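Local coordinates for protein betaine aldehyde dehydrogenase (Staphylococcus aureus subsp. aureus COL, PDB 4QTO) that catalyses the NAD-dependent oxidation of betaine aldehyde to glycine betaine, at residues A[288-293]-A[322-327]; A[352-357]-A[393-398]; A[374-379]-A[406-411]; A[434-439]-A[460-465]. All blocks are in the same frame, centred on the assembly; numbering follows the deposited sequence.

Interaction 1. Residues A[288-293]-A[322-327]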
loop_
_atom_site.group_PDB
_atom_site.type_symbol
_atom_site.label_atom_id
_atom_site.label_comp_id
_atom_site.label_asym_id
_atom_site.label_seq_id
_atom_site.Cartn_x
_atom_site.Cartn_y
_atom_site.Cartn_z
ATOM N N ILE A 288 20.855 -0.791 28.814
ATOM C CA ILE A 288 21.013 0.497 29.485
ATOM C C ILE A 288 22.435 1.015 29.341
ATOM O O ILE A 288 23.387 0.433 29.872
ATOM C CB ILE A 288 20.621 0.344 30.954
ATOM C CG1 ILE A 288 19.198 -0.235 31.101
ATOM C CG2 ILE A 288 20.779 1.665 31.692
ATOM C CD1 ILE A 288 18.864 -0.631 32.513
ATOM N N PHE A 289 22.587 2.089 28.587
ATOM C CA PHE A 289 23.889 2.733 28.396
ATOM C C PHE A 289 24.223 3.694 29.516
ATOM O O PHE A 289 23.330 4.161 30.246
ATOM C CB PHE A 289 23.910 3.467 27.068
ATOM C CG PHE A 289 24.072 2.561 25.878
ATOM C CD1 PHE A 289 25.345 2.209 25.452
ATOM C CD2 PHE A 289 22.987 2.039 25.217
ATOM C CE1 PHE A 289 25.524 1.366 24.380
ATOM C CE2 PHE A 289 23.154 1.199 24.124
ATOM C CZ PHE A 289 24.445 0.861 23.702
ATOM N N ASP A 290 25.514 4.037 29.636
ATOM C CA ASP A 290 25.950 4.952 30.691
ATOM C C ASP A 290 25.443 6.379 30.502
ATOM O O ASP A 290 25.533 7.174 31.424
ATOM C CB ASP A 290 27.453 4.834 31.008
ATOM C CG ASP A 290 28.362 5.287 29.927
ATOM O OD1 ASP A 290 27.941 6.071 29.038
ATOM O OD2 ASP A 290 29.566 4.878 29.996
ATOM N N ASP A 291 24.872 6.684 29.329
ATOM C CA ASP A 291 24.266 7.964 29.080
ATOM C C ASP A 291 22.737 7.937 29.031
ATOM O O ASP A 291 22.110 8.869 28.521
ATOM C CB ASP A 291 24.853 8.647 27.843
ATOM C CG ASP A 291 24.622 7.879 26.564
ATOM O OD1 ASP A 291 24.063 6.764 26.607
ATOM O OD2 ASP A 291 25.008 8.416 25.484
ATOM N N ALA A 292 22.153 6.874 29.560
ATOM C CA ALA A 292 20.737 6.831 29.782
ATOM C C ALA A 292 20.362 7.815 30.887
ATOM O O ALA A 292 21.208 8.179 31.739
ATOM C CB ALA A 292 20.339 5.464 30.241
ATOM N N ASP A 293 19.115 8.256 30.869
ATOM C CA ASP A 293 18.517 8.977 32.005
ATOM C C ASP A 293 18.461 7.875 33.068
ATOM O O ASP A 293 17.696 6.887 32.965
ATOM C CB ASP A 293 17.142 9.476 31.607
ATOM C CG ASP A 293 16.362 10.100 32.741
ATOM O OD1 ASP A 293 16.566 9.730 33.925
ATOM O OD2 ASP A 293 15.446 10.908 32.404
ATOM N N GLN A 322 25.721 -1.071 30.884
ATOM C CA GLN A 322 27.095 -0.736 30.565
ATOM C C GLN A 322 27.995 -0.898 31.804
ATOM O O GLN A 322 27.613 -0.472 32.883
ATOM C CB GLN A 322 27.174 0.657 29.905
ATOM C CG GLN A 322 28.491 0.878 29.212
ATOM C CD GLN A 322 28.393 1.910 28.098
ATOM O OE1 GLN A 322 27.523 2.791 28.077
ATOM N NE2 GLN A 322 29.257 1.755 27.104
ATOM N N ASN A 323 29.174 -1.515 31.613
ATOM C CA ASN A 323 30.060 -1.802 32.729
ATOM C C ASN A 323 30.341 -0.614 33.614
ATOM O O ASN A 323 30.439 -0.751 34.854
ATOM C CB ASN A 323 31.385 -2.407 32.244
ATOM C CG ASN A 323 31.233 -3.840 31.769
ATOM O OD1 ASN A 323 30.417 -4.607 32.303
ATOM N ND2 ASN A 323 32.038 -4.222 30.786
ATOM N N SER A 324 30.501 0.550 33.002
ATOM C CA SER A 324 30.799 1.764 33.735
ATOM C C SER A 324 29.793 2.155 34.809
ATOM O O SER A 324 30.159 2.805 35.801
ATOM C CB SER A 324 30.987 2.918 32.730
ATOM O OG SER A 324 29.842 3.016 31.905
ATOM N N ILE A 325 28.523 1.791 34.614
ATOM C CA ILE A 325 27.466 2.087 35.582
ATOM C C ILE A 325 26.823 0.845 36.192
ATOM O O ILE A 325 25.814 0.960 36.890
ATOM C CB ILE A 325 26.371 2.997 35.009
ATOM C CG1 ILE A 325 25.659 2.404 33.784
ATOM C CG2 ILE A 325 26.959 4.367 34.686
ATOM C CD1 ILE A 325 24.258 2.939 33.544
ATOM N N LYS A 326 27.409 -0.320 35.939
ATOM C CA LYS A 326 26.800 -1.559 36.403
ATOM C C LYS A 326 26.644 -1.621 37.911
ATOM O O LYS A 326 25.586 -1.991 38.397
ATOM C CB LYS A 326 27.612 -2.741 35.881
ATOM C CG LYS A 326 27.095 -4.083 36.312
ATOM C CD LYS A 326 27.898 -5.138 35.579
ATOM C CE LYS A 326 27.537 -6.528 35.994
ATOM N NZ LYS A 326 28.056 -6.806 37.356
ATOM N N ASP A 327 27.678 -1.252 38.664
ATOM C CA ASP A 327 27.573 -1.279 40.126
ATOM C C ASP A 327 26.506 -0.296 40.662
ATOM O O ASP A 327 25.705 -0.645 41.514
ATOM C CB ASP A 327 28.928 -1.046 40.750
ATOM C CG ASP A 327 29.900 -2.162 40.457
ATOM O OD1 ASP A 327 29.457 -3.303 40.177
ATOM O OD2 ASP A 327 31.112 -1.940 40.582
HETATM O O HOH W 1 27.311 5.318 26.682
#
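Q322 binds both I288 and D290 where two neighbouring parallel strands of the seven-stranded sheet, 285-288 and 318-322, come to an end. The first runs into a type I beta turn from F289 to A292, the second into helix 323-337. The last rung of strand pairing is Q322 N to I288 O, 3.0 Å. Beyond it the side chain of Q322 takes over: its OE1 accepts the N-H of D290 at 2.8 Å, in the carbonyl plane on a lone pair, and nearly straight at 170°. Glutamine suits the place because its extended chain, with CG anti to the backbone N (chi1 -164°), reaches back across to the turn, while NE2 is bound by the carbonyl of E426, which settles the rotation of the amide.

The buried side, at I288 and F289, is tightly filled. OE1 of Q322 meets the edge of the F289 ring at CD1, 3.5 Å, with the ring and amide planes steeply inclined to each other. F289 itself points off toward F425 and helix 451-460. I325 packs on the F289-D290 backbone, its CD1 touching F289 O at 3.6 Å and, more loosely, the CG2 of I288, while its CG2 lies against D290 CB.

The outer side is polar and wet. The D290 carboxylate lies only 25° from the plane of the Q322 amide, and two acceptors so close would probably disfavour each other without donors to share; a water donates to both OD1 and OE1. The other oxygen, OD2, takes the hydroxyl of S324, OG, at 2.7 Å on its anti lone pair.

Interaction 2. Residues A[352-357]-A[393-398]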
loop_
_atom_site.group_PDB
_atom_site.type_symbol
_atom_site.label_atom_id
_atom_site.label_comp_id
_atom_site.label_asym_id
_atom_site.label_seq_id
_atom_site.Cartn_x
_atom_site.Cartn_y
_atom_site.Cartn_z
ATOM N N MET A 352 2.471 -5.735 43.019
ATOM C CA MET A 352 2.715 -7.006 42.363
ATOM C C MET A 352 1.894 -8.092 43.028
ATOM O O MET A 352 1.935 -8.271 44.260
ATOM C CB MET A 352 4.203 -7.390 42.402
ATOM C CG MET A 352 4.601 -8.405 41.355
ATOM S SD MET A 352 6.355 -8.881 41.397
ATOM C CE MET A 352 6.247 -10.297 42.455
ATOM N N GLY A 353 1.155 -8.813 42.217
ATOM C CA GLY A 353 0.357 -9.936 42.693
ATOM C C GLY A 353 1.120 -11.269 42.702
ATOM O O GLY A 353 2.347 -11.310 42.555
ATOM N N PRO A 354 0.395 -12.374 42.877
ATOM C CA PRO A 354 0.974 -13.688 42.861
ATOM C C PRO A 354 1.256 -14.197 41.467
ATOM O O PRO A 354 0.875 -13.543 40.473
ATOM C CB PRO A 354 -0.130 -14.549 43.464
ATOM C CG PRO A 354 -1.375 -13.879 42.978
ATOM C CD PRO A 354 -1.068 -12.413 43.022
ATOM N N VAL A 355 1.944 -15.340 41.376
ATOM C CA VAL A 355 2.127 -16.029 40.099
ATOM C C VAL A 355 0.921 -16.948 39.921
ATOM O O VAL A 355 0.128 -17.135 40.835
ATOM C CB VAL A 355 3.483 -16.743 39.926
ATOM C CG1 VAL A 355 4.623 -15.734 39.991
ATOM C CG2 VAL A 355 3.676 -17.876 40.935
ATOM N N ILE A 356 0.807 -17.548 38.753
ATOM C CA ILE A 356 -0.474 -18.130 38.333
ATOM C C ILE A 356 -0.915 -19.462 38.914
ATOM O O ILE A 356 -2.123 -19.688 39.073
ATOM C CB ILE A 356 -0.516 -18.197 36.787
ATOM C CG1 ILE A 356 -1.930 -18.317 36.235
ATOM C CG2 ILE A 356 0.359 -19.328 36.267
ATOM C CD1 ILE A 356 -2.814 -17.116 36.508
ATOM N N SER A 357 0.040 -20.340 39.229
ATOM C CA SER A 357 -0.300 -21.689 39.673
ATOM C C SER A 357 0.819 -22.308 40.464
ATOM O O SER A 357 1.937 -21.812 40.460
ATOM C CB SER A 357 -0.552 -22.583 38.455
ATOM O OG SER A 357 0.655 -22.817 37.737
ATOM N N GLY A 393 -1.335 -17.673 49.382
ATOM C CA GLY A 393 -1.314 -17.400 47.950
ATOM C C GLY A 393 -0.052 -17.877 47.256
ATOM O O GLY A 393 0.929 -18.254 47.878
ATOM N N LEU A 394 -0.065 -17.768 45.930
ATOM C CA LEU A 394 1.040 -18.235 45.115
ATOM C C LEU A 394 2.060 -17.134 44.855
ATOM O O LEU A 394 2.407 -16.832 43.718
ATOM C CB LEU A 394 0.494 -18.791 43.804
ATOM C CG LEU A 394 -0.412 -20.028 43.961
ATOM C CD1 LEU A 394 -1.193 -20.281 42.706
ATOM C CD2 LEU A 394 0.437 -21.244 44.290
ATOM N N PHE A 395 2.557 -16.543 45.935
ATOM C CA PHE A 395 3.524 -15.471 45.825
ATOM C C PHE A 395 4.969 -15.950 45.694
ATOM O O PHE A 395 5.361 -17.024 46.191
ATOM C CB PHE A 395 3.382 -14.496 46.991
ATOM C CG PHE A 395 2.127 -13.697 46.945
ATOM C CD1 PHE A 395 2.096 -12.505 46.230
ATOM C CD2 PHE A 395 0.981 -14.146 47.553
ATOM C CE1 PHE A 395 0.929 -11.766 46.153
ATOM C CE2 PHE A 395 -0.182 -13.419 47.469
ATOM C CZ PHE A 395 -0.200 -12.215 46.784
ATOM N N PHE A 396 5.736 -15.139 44.973
ATOM C CA PHE A 396 7.160 -15.371 44.809
ATOM C C PHE A 396 7.806 -13.981 44.824
ATOM O O PHE A 396 7.311 -13.070 44.170
ATOM C CB PHE A 396 7.491 -16.147 43.549
ATOM C CG PHE A 396 8.902 -16.666 43.546
ATOM C CD1 PHE A 396 9.194 -17.877 44.155
ATOM C CD2 PHE A 396 9.907 -15.947 42.981
ATOM C CE1 PHE A 396 10.494 -18.349 44.206
ATOM C CE2 PHE A 396 11.205 -16.421 43.012
ATOM C CZ PHE A 396 11.498 -17.603 43.623
ATOM N N GLU A 397 8.871 -13.830 45.610
ATOM C CA GLU A 397 9.477 -12.525 45.766
ATOM C C GLU A 397 10.103 -11.996 44.480
ATOM O O GLU A 397 10.676 -12.765 43.715
ATOM C CB GLU A 397 10.562 -12.567 46.815
ATOM C CG GLU A 397 10.057 -12.779 48.236
ATOM C CD GLU A 397 11.197 -13.001 49.238
ATOM O OE1 GLU A 397 12.360 -13.335 48.851
ATOM O OE2 GLU A 397 10.892 -12.915 50.447
ATOM N N PRO A 398 10.022 -10.672 44.261
ATOM C CA PRO A 398 10.725 -10.118 43.097
ATOM C C PRO A 398 12.208 -10.342 43.316
ATOM O O PRO A 398 12.745 -10.122 44.430
ATOM C CB PRO A 398 10.321 -8.651 43.071
ATOM C CG PRO A 398 9.834 -8.364 44.448
ATOM C CD PRO A 398 9.255 -9.656 44.986
HETATM O O HOH W 2 4.404 -12.928 43.510
#
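P354 lies over one face of F395, its CB 3.9 Å from the centroid of the ring and only 6° off the ring normal, a CH-pi contact in which its C-H bonds are turned to the pi cloud. F395 is brought there by CG standing anti to its own carbonyl carbon (chi1 -69°), which brings the ring up to the G353-P354 peptide; its CE1 comes to 3.4 Å from P354 N. A proline suits the spot, having no N-H to leave buried against the ring and a rigid apolar surface to offer it.

L394 turns its CB to the backbone of V355, and its carbonyl O accepts V355 N at 2.8 Å, the donor tilted 31° from the carbonyl plane. The same oxygen is flanked by P354 CB and V355 CG2, both apolar, in a buried contact. Further out, the leucine's CD1 branch reaches S357 CA at 3.5 Å, just where S357 caps helix 358-373 through H360 N.

At the far end M352, bent at chi3, brings its CE across to F396 O, 3.4 Å, and obliquely against the CD of P398. Nearby, a water donates to G353 O and accepts from F396 N, linking two peptide groups that do not reach each other. R361 of helix 358-373 binds F395 O.

The loop before helix 358-373 thus meets the loop leading into strand 399-402 of the seven-stranded sheet, an inverse gamma turn at L394 presenting its carbonyl. The side chain of I356 is about 8 Å from a bound di(hydroxyethyl)ether, so the first loop probably borders the active site.

Interaction 3. Residues A[374-379]-A[406-411]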
loop_
_atom_site.group_PDB
_atom_site.type_symbol
_atom_site.label_atom_id
_atom_site.label_comp_id
_atom_site.label_asym_id
_atom_site.label_seq_id
_atom_site.Cartn_x
_atom_site.Cartn_y
_atom_site.Cartn_z
ATOM N N GLU A 374 25.091 -22.769 38.729
ATOM C CA GLU A 374 25.892 -22.227 37.649
ATOM C C GLU A 374 26.816 -21.130 38.089
ATOM O O GLU A 374 27.579 -20.608 37.283
ATOM C CB GLU A 374 24.960 -21.590 36.593
ATOM C CG GLU A 374 24.012 -22.535 35.971
ATOM C CD GLU A 374 23.208 -21.865 34.860
ATOM O OE1 GLU A 374 22.365 -20.932 35.077
ATOM O OE2 GLU A 374 23.399 -22.395 33.776
ATOM N N GLY A 375 26.701 -20.706 39.349
ATOM C CA GLY A 375 27.591 -19.682 39.878
ATOM C C GLY A 375 27.059 -18.276 39.890
ATOM O O GLY A 375 27.825 -17.346 40.127
ATOM N N ALA A 376 25.768 -18.085 39.606
ATOM C CA ALA A 376 25.185 -16.756 39.647
ATOM C C ALA A 376 24.777 -16.432 41.072
ATOM O O ALA A 376 24.625 -17.301 41.903
ATOM C CB ALA A 376 23.972 -16.657 38.735
ATOM N N THR A 377 24.622 -15.144 41.360
ATOM C CA THR A 377 24.235 -14.683 42.697
ATOM C C THR A 377 22.775 -14.253 42.757
ATOM O O THR A 377 22.364 -13.486 41.909
ATOM C CB THR A 377 25.101 -13.456 43.057
ATOM O OG1 THR A 377 26.459 -13.907 43.294
ATOM C CG2 THR A 377 24.600 -12.768 44.287
ATOM N N ILE A 378 22.006 -14.748 43.748
ATOM C CA ILE A 378 20.636 -14.282 43.936
ATOM C C ILE A 378 20.830 -13.053 44.821
ATOM O O ILE A 378 21.019 -13.181 46.058
ATOM C CB ILE A 378 19.743 -15.317 44.639
ATOM C CG1 ILE A 378 19.775 -16.661 43.924
ATOM C CG2 ILE A 378 18.318 -14.801 44.746
ATOM C CD1 ILE A 378 19.366 -16.640 42.490
ATOM N N ALA A 379 20.833 -11.878 44.218
ATOM C CA ALA A 379 21.120 -10.657 44.936
ATOM C C ALA A 379 20.024 -10.205 45.892
ATOM O O ALA A 379 20.311 -9.578 46.927
ATOM C CB ALA A 379 21.478 -9.552 43.978
ATOM N N THR A 406 26.247 -14.989 29.591
ATOM C CA THR A 406 25.452 -15.531 28.503
ATOM C C THR A 406 25.484 -17.055 28.351
ATOM O O THR A 406 24.549 -17.639 27.792
ATOM C CB THR A 406 25.831 -14.820 27.187
ATOM O OG1 THR A 406 24.815 -15.030 26.209
ATOM C CG2 THR A 406 27.190 -15.276 26.669
ATOM N N SER A 407 26.506 -17.715 28.901
ATOM C CA SER A 407 26.568 -19.170 28.807
ATOM C C SER A 407 25.589 -19.881 29.740
ATOM O O SER A 407 25.327 -21.082 29.580
ATOM C CB SER A 407 27.988 -19.663 29.161
ATOM O OG SER A 407 28.267 -19.514 30.543
ATOM N N MET A 408 25.052 -19.161 30.716
ATOM C CA MET A 408 24.185 -19.777 31.721
ATOM C C MET A 408 22.754 -20.052 31.317
ATOM O O MET A 408 22.144 -19.266 30.601
ATOM C CB MET A 408 24.144 -18.887 32.958
ATOM C CG MET A 408 25.475 -18.695 33.643
ATOM S SD MET A 408 25.303 -17.558 35.030
ATOM C CE MET A 408 26.973 -17.680 35.714
ATOM N N ARG A 409 22.195 -21.150 31.827
ATOM C CA ARG A 409 20.784 -21.443 31.581
ATOM C C ARG A 409 19.838 -20.349 32.088
ATOM O O ARG A 409 18.819 -20.062 31.452
ATOM C CB ARG A 409 20.377 -22.767 32.249
ATOM C CG ARG A 409 21.023 -24.006 31.665
ATOM C CD ARG A 409 20.439 -25.259 32.325
ATOM N NE ARG A 409 18.995 -25.329 32.143
ATOM C CZ ARG A 409 18.148 -26.043 32.872
ATOM N NH1 ARG A 409 18.570 -26.787 33.892
ATOM N NH2 ARG A 409 16.853 -25.984 32.600
ATOM N N ILE A 410 20.176 -19.738 33.225
ATOM C CA ILE A 410 19.307 -18.707 33.813
ATOM C C ILE A 410 19.221 -17.495 32.888
ATOM O O ILE A 410 18.228 -16.782 32.926
ATOM C CB ILE A 410 19.733 -18.333 35.256
ATOM C CG1 ILE A 410 18.676 -17.473 35.989
ATOM C CG2 ILE A 410 21.094 -17.641 35.285
ATOM C CD1 ILE A 410 17.397 -18.177 36.354
ATOM N N VAL A 411 20.250 -17.273 32.078
ATOM C CA VAL A 411 20.265 -16.147 31.137
ATOM C C VAL A 411 19.603 -16.567 29.841
ATOM O O VAL A 411 18.848 -15.786 29.261
ATOM C CB VAL A 411 21.697 -15.628 30.877
ATOM C CG1 VAL A 411 21.700 -14.619 29.727
ATOM C CG2 VAL A 411 22.252 -15.009 32.143
#
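The carboxylate of E374 presents both oxygens to the start of helix 409-412: OE2 takes R409 N at 2.6 Å and OE1 takes I410 N at 3.1 Å, each on its syn lone pair, so the two N-H groups come in at the edge between the oxygens. M408 stands beside the carboxylate, its CB 3.7 Å from E374 CD, and R409 also closes on it, CB 3.4 Å from OE2. Two N-H bonds hold the group against rotation, and the positive end of the helix would probably favour its charged form. Glutamate suits this because its chain is extended beyond CG and spans the gap.

M408 holds the N-cap position of that helix, and E374 closes the end of another, 358-373, whose termination is a Schellman motif with G375 at phi 98°, a conformation for which glycine is needed. The contact therefore joins the C-terminal end of one helix to the N-terminal end of the next in the catalytic domain.

M408 and E374 slide past each other in opposite directions: the extended thioether runs back until CE touches E374 O at 3.4 Å, with SD against A376 CB at 4.0 Å. The guanidinium of R409 leads away, its NE in a salt bridge with E413.

Interaction 4. Residues A[434-439]-A[460-465]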
loop_
_atom_site.group_PDB
_atom_site.type_symbol
_atom_site.label_atom_id
_atom_site.label_comp_id
_atom_site.label_asym_id
_atom_site.label_seq_id
_atom_site.Cartn_x
_atom_site.Cartn_y
_atom_site.Cartn_z
ATOM N N LEU A 434 25.531 -9.532 22.774
ATOM C CA LEU A 434 24.901 -10.224 23.897
ATOM C C LEU A 434 23.388 -10.278 23.752
ATOM O O LEU A 434 22.762 -11.314 23.939
ATOM C CB LEU A 434 25.263 -9.549 25.219
ATOM C CG LEU A 434 26.704 -9.742 25.658
ATOM C CD1 LEU A 434 26.961 -8.889 26.886
ATOM C CD2 LEU A 434 26.964 -11.214 25.969
ATOM N N ALA A 435 22.777 -9.159 23.381
ATOM C CA ALA A 435 21.331 -9.109 23.239
ATOM C C ALA A 435 20.818 -10.108 22.202
ATOM O O ALA A 435 19.757 -10.716 22.419
ATOM C CB ALA A 435 20.878 -7.699 22.898
ATOM N N ASN A 436 21.585 -10.278 21.117
ATOM C CA ASN A 436 21.221 -11.191 20.048
ATOM C C ASN A 436 21.629 -12.641 20.319
ATOM O O ASN A 436 21.230 -13.544 19.556
ATOM C CB ASN A 436 21.806 -10.722 18.717
ATOM C CG ASN A 436 21.036 -9.565 18.120
ATOM O OD1 ASN A 436 19.829 -9.404 18.365
ATOM N ND2 ASN A 436 21.705 -8.805 17.283
ATOM N N ASP A 437 22.339 -12.862 21.425
ATOM C CA ASP A 437 22.800 -14.211 21.775
ATOM C C ASP A 437 21.756 -14.940 22.626
ATOM O O ASP A 437 21.910 -15.089 23.858
ATOM C CB ASP A 437 24.120 -14.147 22.538
ATOM C CG ASP A 437 24.719 -15.526 22.785
ATOM O OD1 ASP A 437 24.358 -16.455 22.050
ATOM O OD2 ASP A 437 25.570 -15.683 23.718
ATOM N N SER A 438 20.638 -15.292 21.990
ATOM C CA SER A 438 19.599 -16.111 22.616
ATOM C C SER A 438 18.853 -16.743 21.463
ATOM O O SER A 438 19.050 -16.376 20.290
ATOM C CB SER A 438 18.579 -15.351 23.528
ATOM O OG SER A 438 17.465 -14.840 22.844
ATOM N N ILE A 439 18.005 -17.700 21.786
ATOM C CA ILE A 439 17.213 -18.340 20.743
ATOM C C ILE A 439 15.971 -17.543 20.419
ATOM O O ILE A 439 15.278 -17.890 19.450
ATOM C CB ILE A 439 16.768 -19.771 21.151
ATOM C CG1 ILE A 439 15.827 -19.748 22.370
ATOM C CG2 ILE A 439 17.976 -20.657 21.445
ATOM C CD1 ILE A 439 15.165 -21.094 22.670
ATOM N N LYS A 460 20.056 -3.050 14.730
ATOM C CA LYS A 460 20.825 -4.289 14.774
ATOM C C LYS A 460 20.259 -5.396 15.674
ATOM O O LYS A 460 20.726 -6.544 15.590
ATOM C CB LYS A 460 22.279 -4.005 15.155
ATOM C CG LYS A 460 23.026 -3.225 14.068
ATOM C CD LYS A 460 24.530 -3.335 14.274
ATOM C CE LYS A 460 25.330 -2.864 13.066
ATOM N NZ LYS A 460 25.241 -1.390 12.901
ATOM N N LEU A 461 19.255 -5.082 16.503
ATOM C CA LEU A 461 18.648 -6.092 17.369
ATOM C C LEU A 461 17.675 -6.944 16.591
ATOM O O LEU A 461 16.801 -6.413 15.879
ATOM C CB LEU A 461 17.932 -5.437 18.537
ATOM C CG LEU A 461 18.823 -4.620 19.462
ATOM C CD1 LEU A 461 17.991 -3.963 20.560
ATOM C CD2 LEU A 461 19.910 -5.498 20.086
ATOM N N LYS A 462 17.797 -8.261 16.716
ATOM C CA LYS A 462 16.884 -9.200 16.022
ATOM C C LYS A 462 15.646 -9.448 16.867
ATOM O O LYS A 462 15.497 -10.513 17.524
ATOM C CB LYS A 462 17.619 -10.481 15.666
ATOM C CG LYS A 462 18.766 -10.210 14.703
ATOM C CD LYS A 462 19.689 -11.417 14.678
ATOM C CE LYS A 462 21.020 -11.124 14.004
ATOM N NZ LYS A 462 20.799 -10.802 12.581
ATOM N N LEU A 463 14.766 -8.443 16.855
ATOM C CA LEU A 463 13.569 -8.420 17.694
ATOM C C LEU A 463 12.398 -7.834 16.937
ATOM O O LEU A 463 12.596 -6.881 16.166
ATOM C CB LEU A 463 13.818 -7.484 18.911
ATOM C CG LEU A 463 14.984 -7.833 19.832
ATOM C CD1 LEU A 463 15.247 -6.704 20.818
ATOM C CD2 LEU A 463 14.708 -9.151 20.541
ATOM N N GLY A 464 11.195 -8.357 17.166
ATOM C CA GLY A 464 9.997 -7.844 16.479
ATOM C C GLY A 464 9.597 -6.441 16.881
ATOM O O GLY A 464 8.966 -5.713 16.099
ATOM N N THR A 465 9.902 -6.064 18.116
ATOM C CA THR A 465 9.624 -4.703 18.617
ATOM C C THR A 465 10.811 -4.217 19.413
ATOM O O THR A 465 11.334 -4.937 20.262
ATOM C CB THR A 465 8.362 -4.691 19.531
ATOM O OG1 THR A 465 7.223 -5.182 18.798
ATOM C CG2 THR A 465 8.065 -3.303 20.063
#
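N436 meets the backbone on both sides of L461 with the two ends of its amide. OD1 accepts K462 N at 2.9 Å, almost straight at 177°, and ND2 donates one of its hydrogens to K460 O at 3.0 Å, with that oxygen only 4° out of the amide plane. Both donors are tilted somewhat from the carbonyl planes of the oxygens they bind. Asparagine fits because its one short flat group offers an acceptor and a donor together, matching the N-H and C=O that flank L461 on the backbone, and two bonds fix which way round the amide lies.

Beside it A435 CB touches L461 CD2 at 3.7 Å, where a small residue lets the leucine close in. The aliphatic part of K462 crosses N436 at about a right angle, CB 3.7 Å from OD1, and its bent chain goes on to NZ, which pairs with E84 of the second subunit.

Further out, A435 and L461 both pack on I287 of strand 285-288. N436 lies in the C-terminal part of helix 428-436, just before an inverse gamma turn at D437, and another such turn, centred on K462, follows helix 451-460. L461 O binds K504 of the second subunit. At T465 the chain enters strand 465-468, which pairs in parallel with a strand of that subunit, the continuous intersubunit sheet characteristic of aldehyde dehydrogenase dimers.

How the interactions relate
Three of the contacts lie round the seven-stranded sheet in series along the chain: interaction 1 at the ends of its central strands, interaction 3 at the edge strand 377-380, interaction 4 at the start of strand 465-468 on the opposite edge. Their centres are 19 to 20 Å apart. Interactions 3 and 4 touch, T406 OG1 lying 2.7 Å from D437 OD2, probably a hydrogen bond, with T406 CB packing on L434 CD2. Interaction 2, whose segments alternate with those of interaction 3, sits 22 Å from it between centres and shares helix 358-373, which starts at one and ends at the other. Of the four, only interaction 4 reaches the second subunit; the others lie within the chain.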